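Local coordinates for protein regulator of nonsense transcripts 2 (Homo sapiens, PDB 4CEK) that is a factor of nonsense-mediated mRNA decay, the surveillance pathway that degrades transcripts carrying premature stop codons, seen here in its second MIF4G domain, at residues 16-24 against 170-179; 235-245 against 277-285. All coordinates share one frame; numbering follows the deposited sequence.

Interaction 1 of 2, residues 16-24 against 170-179; sequences NFYENLIDL and PFYARLVATL
R174 reaches from helix 169-179 into the turn that ends helix 13-19 and binds three main-chain carbonyls there. R174 NH1 takes the O of F17 at 2.7 Å, lying above that carbonyl's plane while the oxygen stays in the plane of the guanidinium. The same R174 NH1 meets the O of N16 at 3.2 Å on a lone pair, and R174 NH2 bonds the O of N20 at 2.9 Å. N16 O also accepts the backbone N of N20. The C-terminal end of a helix carries the negative end of its dipole, which would probably suit the arginine's charge. D135 of helix 131-144 makes a salt bridge to R174 NH2, so the arginine joins the N-terminal helix to two helices of the all-helical MIF4G domain. L21 CD2 lies over one guanidinium face, 3.5 Å from R174 NH1. R174 CD sits over one face of the F17 ring, 4.1 Å from its centroid. With CG anti to the backbone N (chi1 -172°), F17 extends this ring to P170 and F171: F17 CE2 is 3.8 Å from P170 CB, and F17 CE1 touches F171 CE1 at 3.5 Å. Further along, L21 CD1 packs on A177 CB, and L24 crosses T178 CG2 to reach L179 CD2.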
# COMPACT_ATOMS: atom_id res chain seq x y z
N ASN A 16 -14.73 -2.76 10.20
CA ASN A 16 -14.82 -4.16 9.80
C ASN A 16 -13.92 -4.48 8.62
O ASN A 16 -13.40 -5.59 8.49
CB ASN A 16 -16.28 -4.55 9.48
CG ASN A 16 -17.19 -4.54 10.72
OD1 ASN A 16 -18.29 -4.00 10.68
ND2 ASN A 16 -16.72 -5.14 11.80
N PHE A 17 -13.75 -3.51 7.74
CA PHE A 17 -12.92 -3.73 6.58
C PHE A 17 -11.45 -3.88 7.00
O PHE A 17 -10.70 -4.65 6.38
CB PHE A 17 -13.10 -2.60 5.56
CG PHE A 17 -12.40 -2.86 4.25
CD1 PHE A 17 -13.01 -3.62 3.28
CD2 PHE A 17 -11.12 -2.38 4.02
CE1 PHE A 17 -12.37 -3.88 2.08
CE2 PHE A 17 -10.49 -2.61 2.82
CZ PHE A 17 -11.11 -3.37 1.85
N TYR A 18 -11.05 -3.19 8.07
CA TYR A 18 -9.65 -3.11 8.45
C TYR A 18 -9.32 -4.01 9.62
O TYR A 18 -8.18 -4.38 9.77
CB TYR A 18 -9.22 -1.65 8.73
CG TYR A 18 -9.13 -0.85 7.46
CD1 TYR A 18 -8.10 -1.10 6.54
CD2 TYR A 18 -10.09 0.10 7.12
CE1 TYR A 18 -8.02 -0.42 5.35
CE2 TYR A 18 -10.01 0.80 5.91
CZ TYR A 18 -8.97 0.53 5.03
OH TYR A 18 -8.85 1.18 3.83
N GLU A 19 -10.31 -4.39 10.43
CA GLU A 19 -10.08 -5.15 11.64
C GLU A 19 -10.72 -6.53 11.68
O GLU A 19 -10.27 -7.37 12.46
CB GLU A 19 -10.57 -4.37 12.85
CG GLU A 19 -10.08 -2.94 12.89
CD GLU A 19 -10.09 -2.35 14.29
OE1 GLU A 19 -10.74 -2.92 15.18
OE2 GLU A 19 -9.43 -1.31 14.49
N ASN A 20 -11.76 -6.79 10.89
CA ASN A 20 -12.43 -8.11 10.92
C ASN A 20 -12.10 -8.93 9.70
O ASN A 20 -12.77 -8.85 8.65
CB ASN A 20 -13.94 -7.96 11.12
CG ASN A 20 -14.27 -7.53 12.54
OD1 ASN A 20 -15.02 -6.57 12.75
ND2 ASN A 20 -13.66 -8.19 13.51
N LEU A 21 -11.05 -9.71 9.85
CA LEU A 21 -10.49 -10.51 8.78
C LEU A 21 -11.00 -11.93 8.95
O LEU A 21 -11.38 -12.33 10.06
CB LEU A 21 -8.94 -10.45 8.82
CG LEU A 21 -8.28 -9.09 8.55
CD1 LEU A 21 -6.77 -9.22 8.44
CD2 LEU A 21 -8.84 -8.47 7.28
N ILE A 22 -11.04 -12.68 7.86
CA ILE A 22 -11.34 -14.09 7.95
C ILE A 22 -10.13 -14.79 8.56
O ILE A 22 -8.99 -14.54 8.17
CB ILE A 22 -11.71 -14.72 6.60
CG1 ILE A 22 -13.10 -14.23 6.15
CG2 ILE A 22 -11.75 -16.24 6.71
CD1 ILE A 22 -13.93 -15.31 5.48
N ASP A 23 -10.40 -15.64 9.55
CA ASP A 23 -9.38 -16.43 10.23
C ASP A 23 -9.05 -17.66 9.38
O ASP A 23 -9.68 -18.71 9.50
CB ASP A 23 -9.89 -16.84 11.61
CG ASP A 23 -8.86 -17.61 12.42
OD1 ASP A 23 -7.68 -17.70 12.01
OD2 ASP A 23 -9.25 -18.13 13.48
N LEU A 24 -8.08 -17.53 8.49
CA LEU A 24 -7.68 -18.63 7.67
C LEU A 24 -6.92 -19.69 8.44
O LEU A 24 -6.85 -20.82 7.97
CB LEU A 24 -6.82 -18.19 6.50
CG LEU A 24 -7.41 -17.23 5.49
CD1 LEU A 24 -6.43 -17.20 4.34
CD2 LEU A 24 -8.80 -17.60 5.02
N PRO A 170 -7.15 -1.03 -1.57
CA PRO A 170 -7.61 -1.48 -0.24
C PRO A 170 -7.89 -2.98 -0.19
O PRO A 170 -7.75 -3.62 0.88
CB PRO A 170 -8.94 -0.71 -0.03
CG PRO A 170 -8.90 0.41 -1.00
CD PRO A 170 -8.02 0.01 -2.14
N PHE A 171 -8.34 -3.53 -1.31
CA PHE A 171 -8.69 -4.95 -1.38
C PHE A 171 -7.38 -5.77 -1.40
O PHE A 171 -7.19 -6.71 -0.59
CB PHE A 171 -9.63 -5.20 -2.57
CG PHE A 171 -10.91 -4.37 -2.48
CD1 PHE A 171 -11.83 -4.59 -1.45
CD2 PHE A 171 -11.16 -3.33 -3.38
CE1 PHE A 171 -12.97 -3.78 -1.32
CE2 PHE A 171 -12.30 -2.52 -3.26
CZ PHE A 171 -13.20 -2.76 -2.24
N TYR A 172 -6.46 -5.34 -2.26
CA TYR A 172 -5.13 -5.92 -2.30
C TYR A 172 -4.44 -5.90 -0.94
O TYR A 172 -3.86 -6.90 -0.54
CB TYR A 172 -4.31 -5.26 -3.36
CG TYR A 172 -4.67 -5.71 -4.75
CD1 TYR A 172 -5.86 -6.42 -5.02
CD2 TYR A 172 -3.83 -5.43 -5.81
CE1 TYR A 172 -6.17 -6.85 -6.31
CE2 TYR A 172 -4.12 -5.85 -7.09
CZ TYR A 172 -5.28 -6.56 -7.35
OH TYR A 172 -5.53 -6.95 -8.66
N ALA A 173 -4.57 -4.83 -0.19
CA ALA A 173 -4.06 -4.83 1.17
C ALA A 173 -4.79 -5.83 2.07
O ALA A 173 -4.19 -6.43 2.97
CB ALA A 173 -4.10 -3.43 1.78
N ARG A 174 -6.11 -5.95 1.91
CA ARG A 174 -6.88 -6.90 2.74
C ARG A 174 -6.42 -8.35 2.49
O ARG A 174 -6.22 -9.11 3.44
CB ARG A 174 -8.39 -6.79 2.48
CG ARG A 174 -9.23 -7.27 3.67
CD ARG A 174 -10.71 -7.11 3.42
NE ARG A 174 -11.52 -8.16 4.07
CZ ARG A 174 -12.00 -8.13 5.31
NH1 ARG A 174 -11.79 -7.10 6.11
NH2 ARG A 174 -12.72 -9.16 5.77
N LEU A 175 -6.26 -8.71 1.23
CA LEU A 175 -5.72 -10.01 0.82
C LEU A 175 -4.43 -10.30 1.58
O LEU A 175 -4.35 -11.28 2.31
CB LEU A 175 -5.44 -10.02 -0.70
CG LEU A 175 -5.10 -11.39 -1.33
CD1 LEU A 175 -6.19 -12.43 -1.03
CD2 LEU A 175 -4.94 -11.19 -2.82
N VAL A 176 -3.46 -9.38 1.46
CA VAL A 176 -2.15 -9.56 2.05
C VAL A 176 -2.27 -9.76 3.55
O VAL A 176 -1.67 -10.67 4.10
CB VAL A 176 -1.22 -8.39 1.73
CG1 VAL A 176 0.02 -8.44 2.62
CG2 VAL A 176 -0.85 -8.40 0.24
N ALA A 177 -3.09 -8.95 4.22
CA ALA A 177 -3.19 -9.04 5.67
C ALA A 177 -3.95 -10.29 6.10
O ALA A 177 -3.77 -10.80 7.22
CB ALA A 177 -3.87 -7.80 6.22
N THR A 178 -4.82 -10.77 5.23
CA THR A 178 -5.61 -11.96 5.52
C THR A 178 -4.75 -13.24 5.38
O THR A 178 -4.90 -14.19 6.13
CB THR A 178 -6.85 -12.04 4.60
OG1 THR A 178 -7.68 -10.89 4.83
CG2 THR A 178 -7.63 -13.29 4.88
N LEU A 179 -3.84 -13.24 4.41
CA LEU A 179 -2.90 -14.31 4.22
C LEU A 179 -1.78 -14.35 5.26
O LEU A 179 -1.23 -15.41 5.55
CB LEU A 179 -2.30 -14.20 2.81
CG LEU A 179 -3.32 -14.46 1.69
CD1 LEU A 179 -2.69 -14.31 0.31
CD2 LEU A 179 -3.91 -15.85 1.87

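Interaction 2 of 2, residues 235-245 against 277-285; sequences LHCLKMLLSDF and LLEQMMRKK
Helix segments 235-243 and 277-285 run nearly parallel, their axes inclined by 16° and 11.1 Å apart at closest approach; no hydrogen bond joins them, and the contact is made by packing, mostly of side chains. L242 and M281 meet at its middle. The L242 side chain stands at about a right angle to that of M281, and both of its methyls rest on one methylene, with L242 CD2 3.5 Å from M281 CG; L242 CD1 also lies 3.6 Å from the main-chain O of L277. One turn earlier, L277 places CD1 3.8 Å from L235 CD2 and 4.1 Å from L238 CD2, sliding past L238 in the opposite direction. The two helices are the first and third of three consecutive ones, as in the stacked antiparallel helix pairs of a MIF4G domain: their common direction follows from the intervening helix 247-266, whose L257 touches both L238 and M281 and covers one side of the contact. Beyond the helical part of 235-245, F245 turns its ring back toward helix 268-287. M281, bent at its last torsion (chi3 58°), brings CE to the ring edge, 4.1 Å from CZ of F245. K284 runs its aliphatic chain obliquely past the same ring, K284 CD lying 3.7 Å from F245 CD2. K284 CE comes 3.3 Å from the O of L242, a contact of a polarised methylene with a carbonyl, and the bend at chi4 (-69°) turns only NZ beyond it.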
# COMPACT_ATOMS: atom_id res chain seq x y z
N LEU A 235 5.72 6.37 9.62
CA LEU A 235 6.25 7.63 10.15
C LEU A 235 7.65 7.95 9.63
O LEU A 235 7.98 9.12 9.42
CB LEU A 235 6.24 7.66 11.67
CG LEU A 235 4.82 7.84 12.24
CD1 LEU A 235 4.75 7.55 13.74
CD2 LEU A 235 4.35 9.24 11.94
N HIS A 236 8.48 6.92 9.43
CA HIS A 236 9.77 7.19 8.82
C HIS A 236 9.64 7.66 7.39
O HIS A 236 10.36 8.56 6.93
CB HIS A 236 10.69 6.00 8.90
CG HIS A 236 11.95 6.22 8.14
ND1 HIS A 236 12.13 5.76 6.88
CD2 HIS A 236 13.08 6.99 8.45
CE1 HIS A 236 13.35 6.17 6.44
NE2 HIS A 236 13.91 6.93 7.40
N CYS A 237 8.70 7.07 6.65
CA CYS A 237 8.39 7.54 5.34
C CYS A 237 8.06 9.02 5.34
O CYS A 237 8.57 9.78 4.54
CB CYS A 237 7.20 6.74 4.76
SG CYS A 237 7.67 5.07 4.26
N LEU A 238 7.20 9.42 6.26
CA LEU A 238 6.76 10.79 6.33
C LEU A 238 7.90 11.71 6.71
O LEU A 238 8.11 12.75 6.06
CB LEU A 238 5.64 10.87 7.36
CG LEU A 238 4.95 12.18 7.61
CD1 LEU A 238 4.59 12.86 6.29
CD2 LEU A 238 3.75 11.84 8.49
N LYS A 239 8.67 11.34 7.73
CA LYS A 239 9.87 12.09 8.09
C LYS A 239 10.86 12.26 6.95
O LYS A 239 11.40 13.34 6.81
CB LYS A 239 10.55 11.41 9.26
CG LYS A 239 11.88 11.98 9.67
CD LYS A 239 12.32 11.30 10.96
CE LYS A 239 13.82 10.97 11.00
NZ LYS A 239 14.12 10.04 12.13
N MET A 240 11.06 11.24 6.11
CA MET A 240 11.95 11.41 4.94
C MET A 240 11.47 12.45 3.95
O MET A 240 12.26 13.16 3.33
CB MET A 240 12.15 10.09 4.18
CG MET A 240 13.06 9.11 4.90
SD MET A 240 14.57 9.85 5.61
CE MET A 240 15.45 10.26 4.08
N LEU A 241 10.16 12.49 3.75
CA LEU A 241 9.57 13.44 2.84
C LEU A 241 9.69 14.87 3.45
O LEU A 241 9.87 15.80 2.72
CB LEU A 241 8.12 13.06 2.57
CG LEU A 241 7.84 11.80 1.75
CD1 LEU A 241 6.36 11.51 1.71
CD2 LEU A 241 8.37 11.90 0.31
N LEU A 242 9.58 15.04 4.77
CA LEU A 242 9.70 16.36 5.37
C LEU A 242 11.15 16.90 5.41
O LEU A 242 11.34 18.06 5.73
CB LEU A 242 9.13 16.40 6.78
CG LEU A 242 7.64 16.10 6.94
CD1 LEU A 242 7.14 16.72 8.23
CD2 LEU A 242 6.81 16.59 5.78
N SER A 243 12.15 16.09 5.10
CA SER A 243 13.54 16.55 5.19
C SER A 243 13.94 17.34 3.96
O SER A 243 14.73 18.26 4.05
CB SER A 243 14.48 15.37 5.38
OG SER A 243 14.22 14.72 6.62
N ASP A 244 13.42 16.94 2.80
CA ASP A 244 13.58 17.72 1.58
C ASP A 244 12.16 18.02 1.08
O ASP A 244 11.63 17.35 0.18
CB ASP A 244 14.43 16.96 0.55
CG ASP A 244 14.52 17.69 -0.80
OD1 ASP A 244 14.58 18.94 -0.82
OD2 ASP A 244 14.51 16.99 -1.84
N PHE A 245 11.58 19.06 1.66
CA PHE A 245 10.18 19.40 1.45
C PHE A 245 9.94 20.20 0.17
O PHE A 245 9.65 21.39 0.20
CB PHE A 245 9.67 20.16 2.69
CG PHE A 245 8.21 19.96 2.98
CD1 PHE A 245 7.65 18.69 2.99
CD2 PHE A 245 7.41 21.05 3.28
CE1 PHE A 245 6.31 18.52 3.27
CE2 PHE A 245 6.08 20.88 3.58
CZ PHE A 245 5.53 19.62 3.58
N LEU A 277 4.77 15.95 13.64
CA LEU A 277 5.14 16.05 12.23
C LEU A 277 4.13 16.90 11.45
O LEU A 277 4.50 17.59 10.50
CB LEU A 277 5.29 14.64 11.59
CG LEU A 277 6.50 13.77 12.04
CD1 LEU A 277 6.49 12.35 11.46
CD2 LEU A 277 7.84 14.43 11.74
N LEU A 278 2.85 16.81 11.83
CA LEU A 278 1.79 17.64 11.22
C LEU A 278 2.06 19.12 11.46
O LEU A 278 1.95 19.93 10.52
CB LEU A 278 0.41 17.29 11.77
CG LEU A 278 -0.16 15.96 11.33
CD1 LEU A 278 -1.47 15.65 12.10
CD2 LEU A 278 -0.35 15.95 9.83
N GLU A 279 2.46 19.45 12.69
CA GLU A 279 2.82 20.82 13.06
C GLU A 279 4.10 21.26 12.39
O GLU A 279 4.22 22.43 12.03
CB GLU A 279 2.95 21.02 14.58
CG GLU A 279 1.68 20.75 15.38
CD GLU A 279 0.51 21.71 15.09
OE1 GLU A 279 0.73 22.93 14.90
OE2 GLU A 279 -0.65 21.22 15.06
N GLN A 280 5.06 20.37 12.17
CA GLN A 280 6.25 20.78 11.39
C GLN A 280 5.94 21.09 9.93
O GLN A 280 6.62 21.92 9.32
CB GLN A 280 7.34 19.72 11.39
CG GLN A 280 8.02 19.49 12.72
CD GLN A 280 9.00 18.33 12.66
OE1 GLN A 280 9.48 17.96 11.58
NE2 GLN A 280 9.30 17.74 13.82
N MET A 281 4.96 20.40 9.35
CA MET A 281 4.54 20.71 7.96
C MET A 281 3.88 22.06 7.88
O MET A 281 4.16 22.80 6.97
CB MET A 281 3.56 19.71 7.43
CG MET A 281 4.10 18.33 7.25
SD MET A 281 2.80 17.18 6.71
CE MET A 281 2.20 17.89 5.18
N MET A 282 3.00 22.37 8.84
CA MET A 282 2.34 23.66 8.91
C MET A 282 3.33 24.79 9.17
O MET A 282 3.34 25.79 8.45
CB MET A 282 1.25 23.65 9.97
CG MET A 282 0.03 22.88 9.51
SD MET A 282 -0.93 23.59 8.14
CE MET A 282 -2.14 24.47 9.14
N ARG A 283 4.22 24.60 10.15
CA ARG A 283 5.31 25.55 10.35
C ARG A 283 6.12 25.79 9.07
O ARG A 283 6.49 26.93 8.79
CB ARG A 283 6.22 25.13 11.52
CG ARG A 283 5.56 25.30 12.88
CD ARG A 283 6.50 24.93 14.03
NE ARG A 283 6.19 25.62 15.29
CZ ARG A 283 5.27 25.22 16.18
NH1 ARG A 283 4.54 24.12 15.98
NH2 ARG A 283 5.09 25.92 17.30
N LYS A 284 6.35 24.75 8.28
CA LYS A 284 7.17 24.84 7.06
C LYS A 284 6.50 25.52 5.88
O LYS A 284 7.19 26.05 5.06
CB LYS A 284 7.57 23.44 6.57
CG LYS A 284 8.77 22.79 7.23
CD LYS A 284 9.19 21.53 6.47
CE LYS A 284 10.15 20.67 7.27
NZ LYS A 284 11.49 21.30 7.43
N LYS A 285 5.17 25.43 5.73
CA LYS A 285 4.50 26.12 4.59
C LYS A 285 4.73 27.65 4.64
O LYS A 285 5.12 28.22 3.63
CB LYS A 285 3.00 25.78 4.48
CG LYS A 285 2.19 25.98 5.75
CD LYS A 285 0.89 26.72 5.55
CE LYS A 285 0.32 27.13 6.91
NZ LYS A 285 -0.90 27.97 6.76

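Overall arrangement
Interactions 1 and 2 lie on opposite sides of the chain's centre, their own centres 30 Å apart and their nearest atoms about 15 Å apart, so they do not touch. They follow each other along the chain. Interaction 1 brings the N-terminal 16-24 back to helix 169-179 across 145 intervening residues, whereas interaction 2 spans 31 residues, chiefly helix 247-266 and the first part of helix 268-287. Interaction 1 combines hydrogen bonds to main-chain oxygens with apolar packing; interaction 2 has no hydrogen bond across it. Helices 185-203 and 210-225 lie between them in sequence; 210-225 touches P170 and A173, and 185-203 packs against C237 and L241.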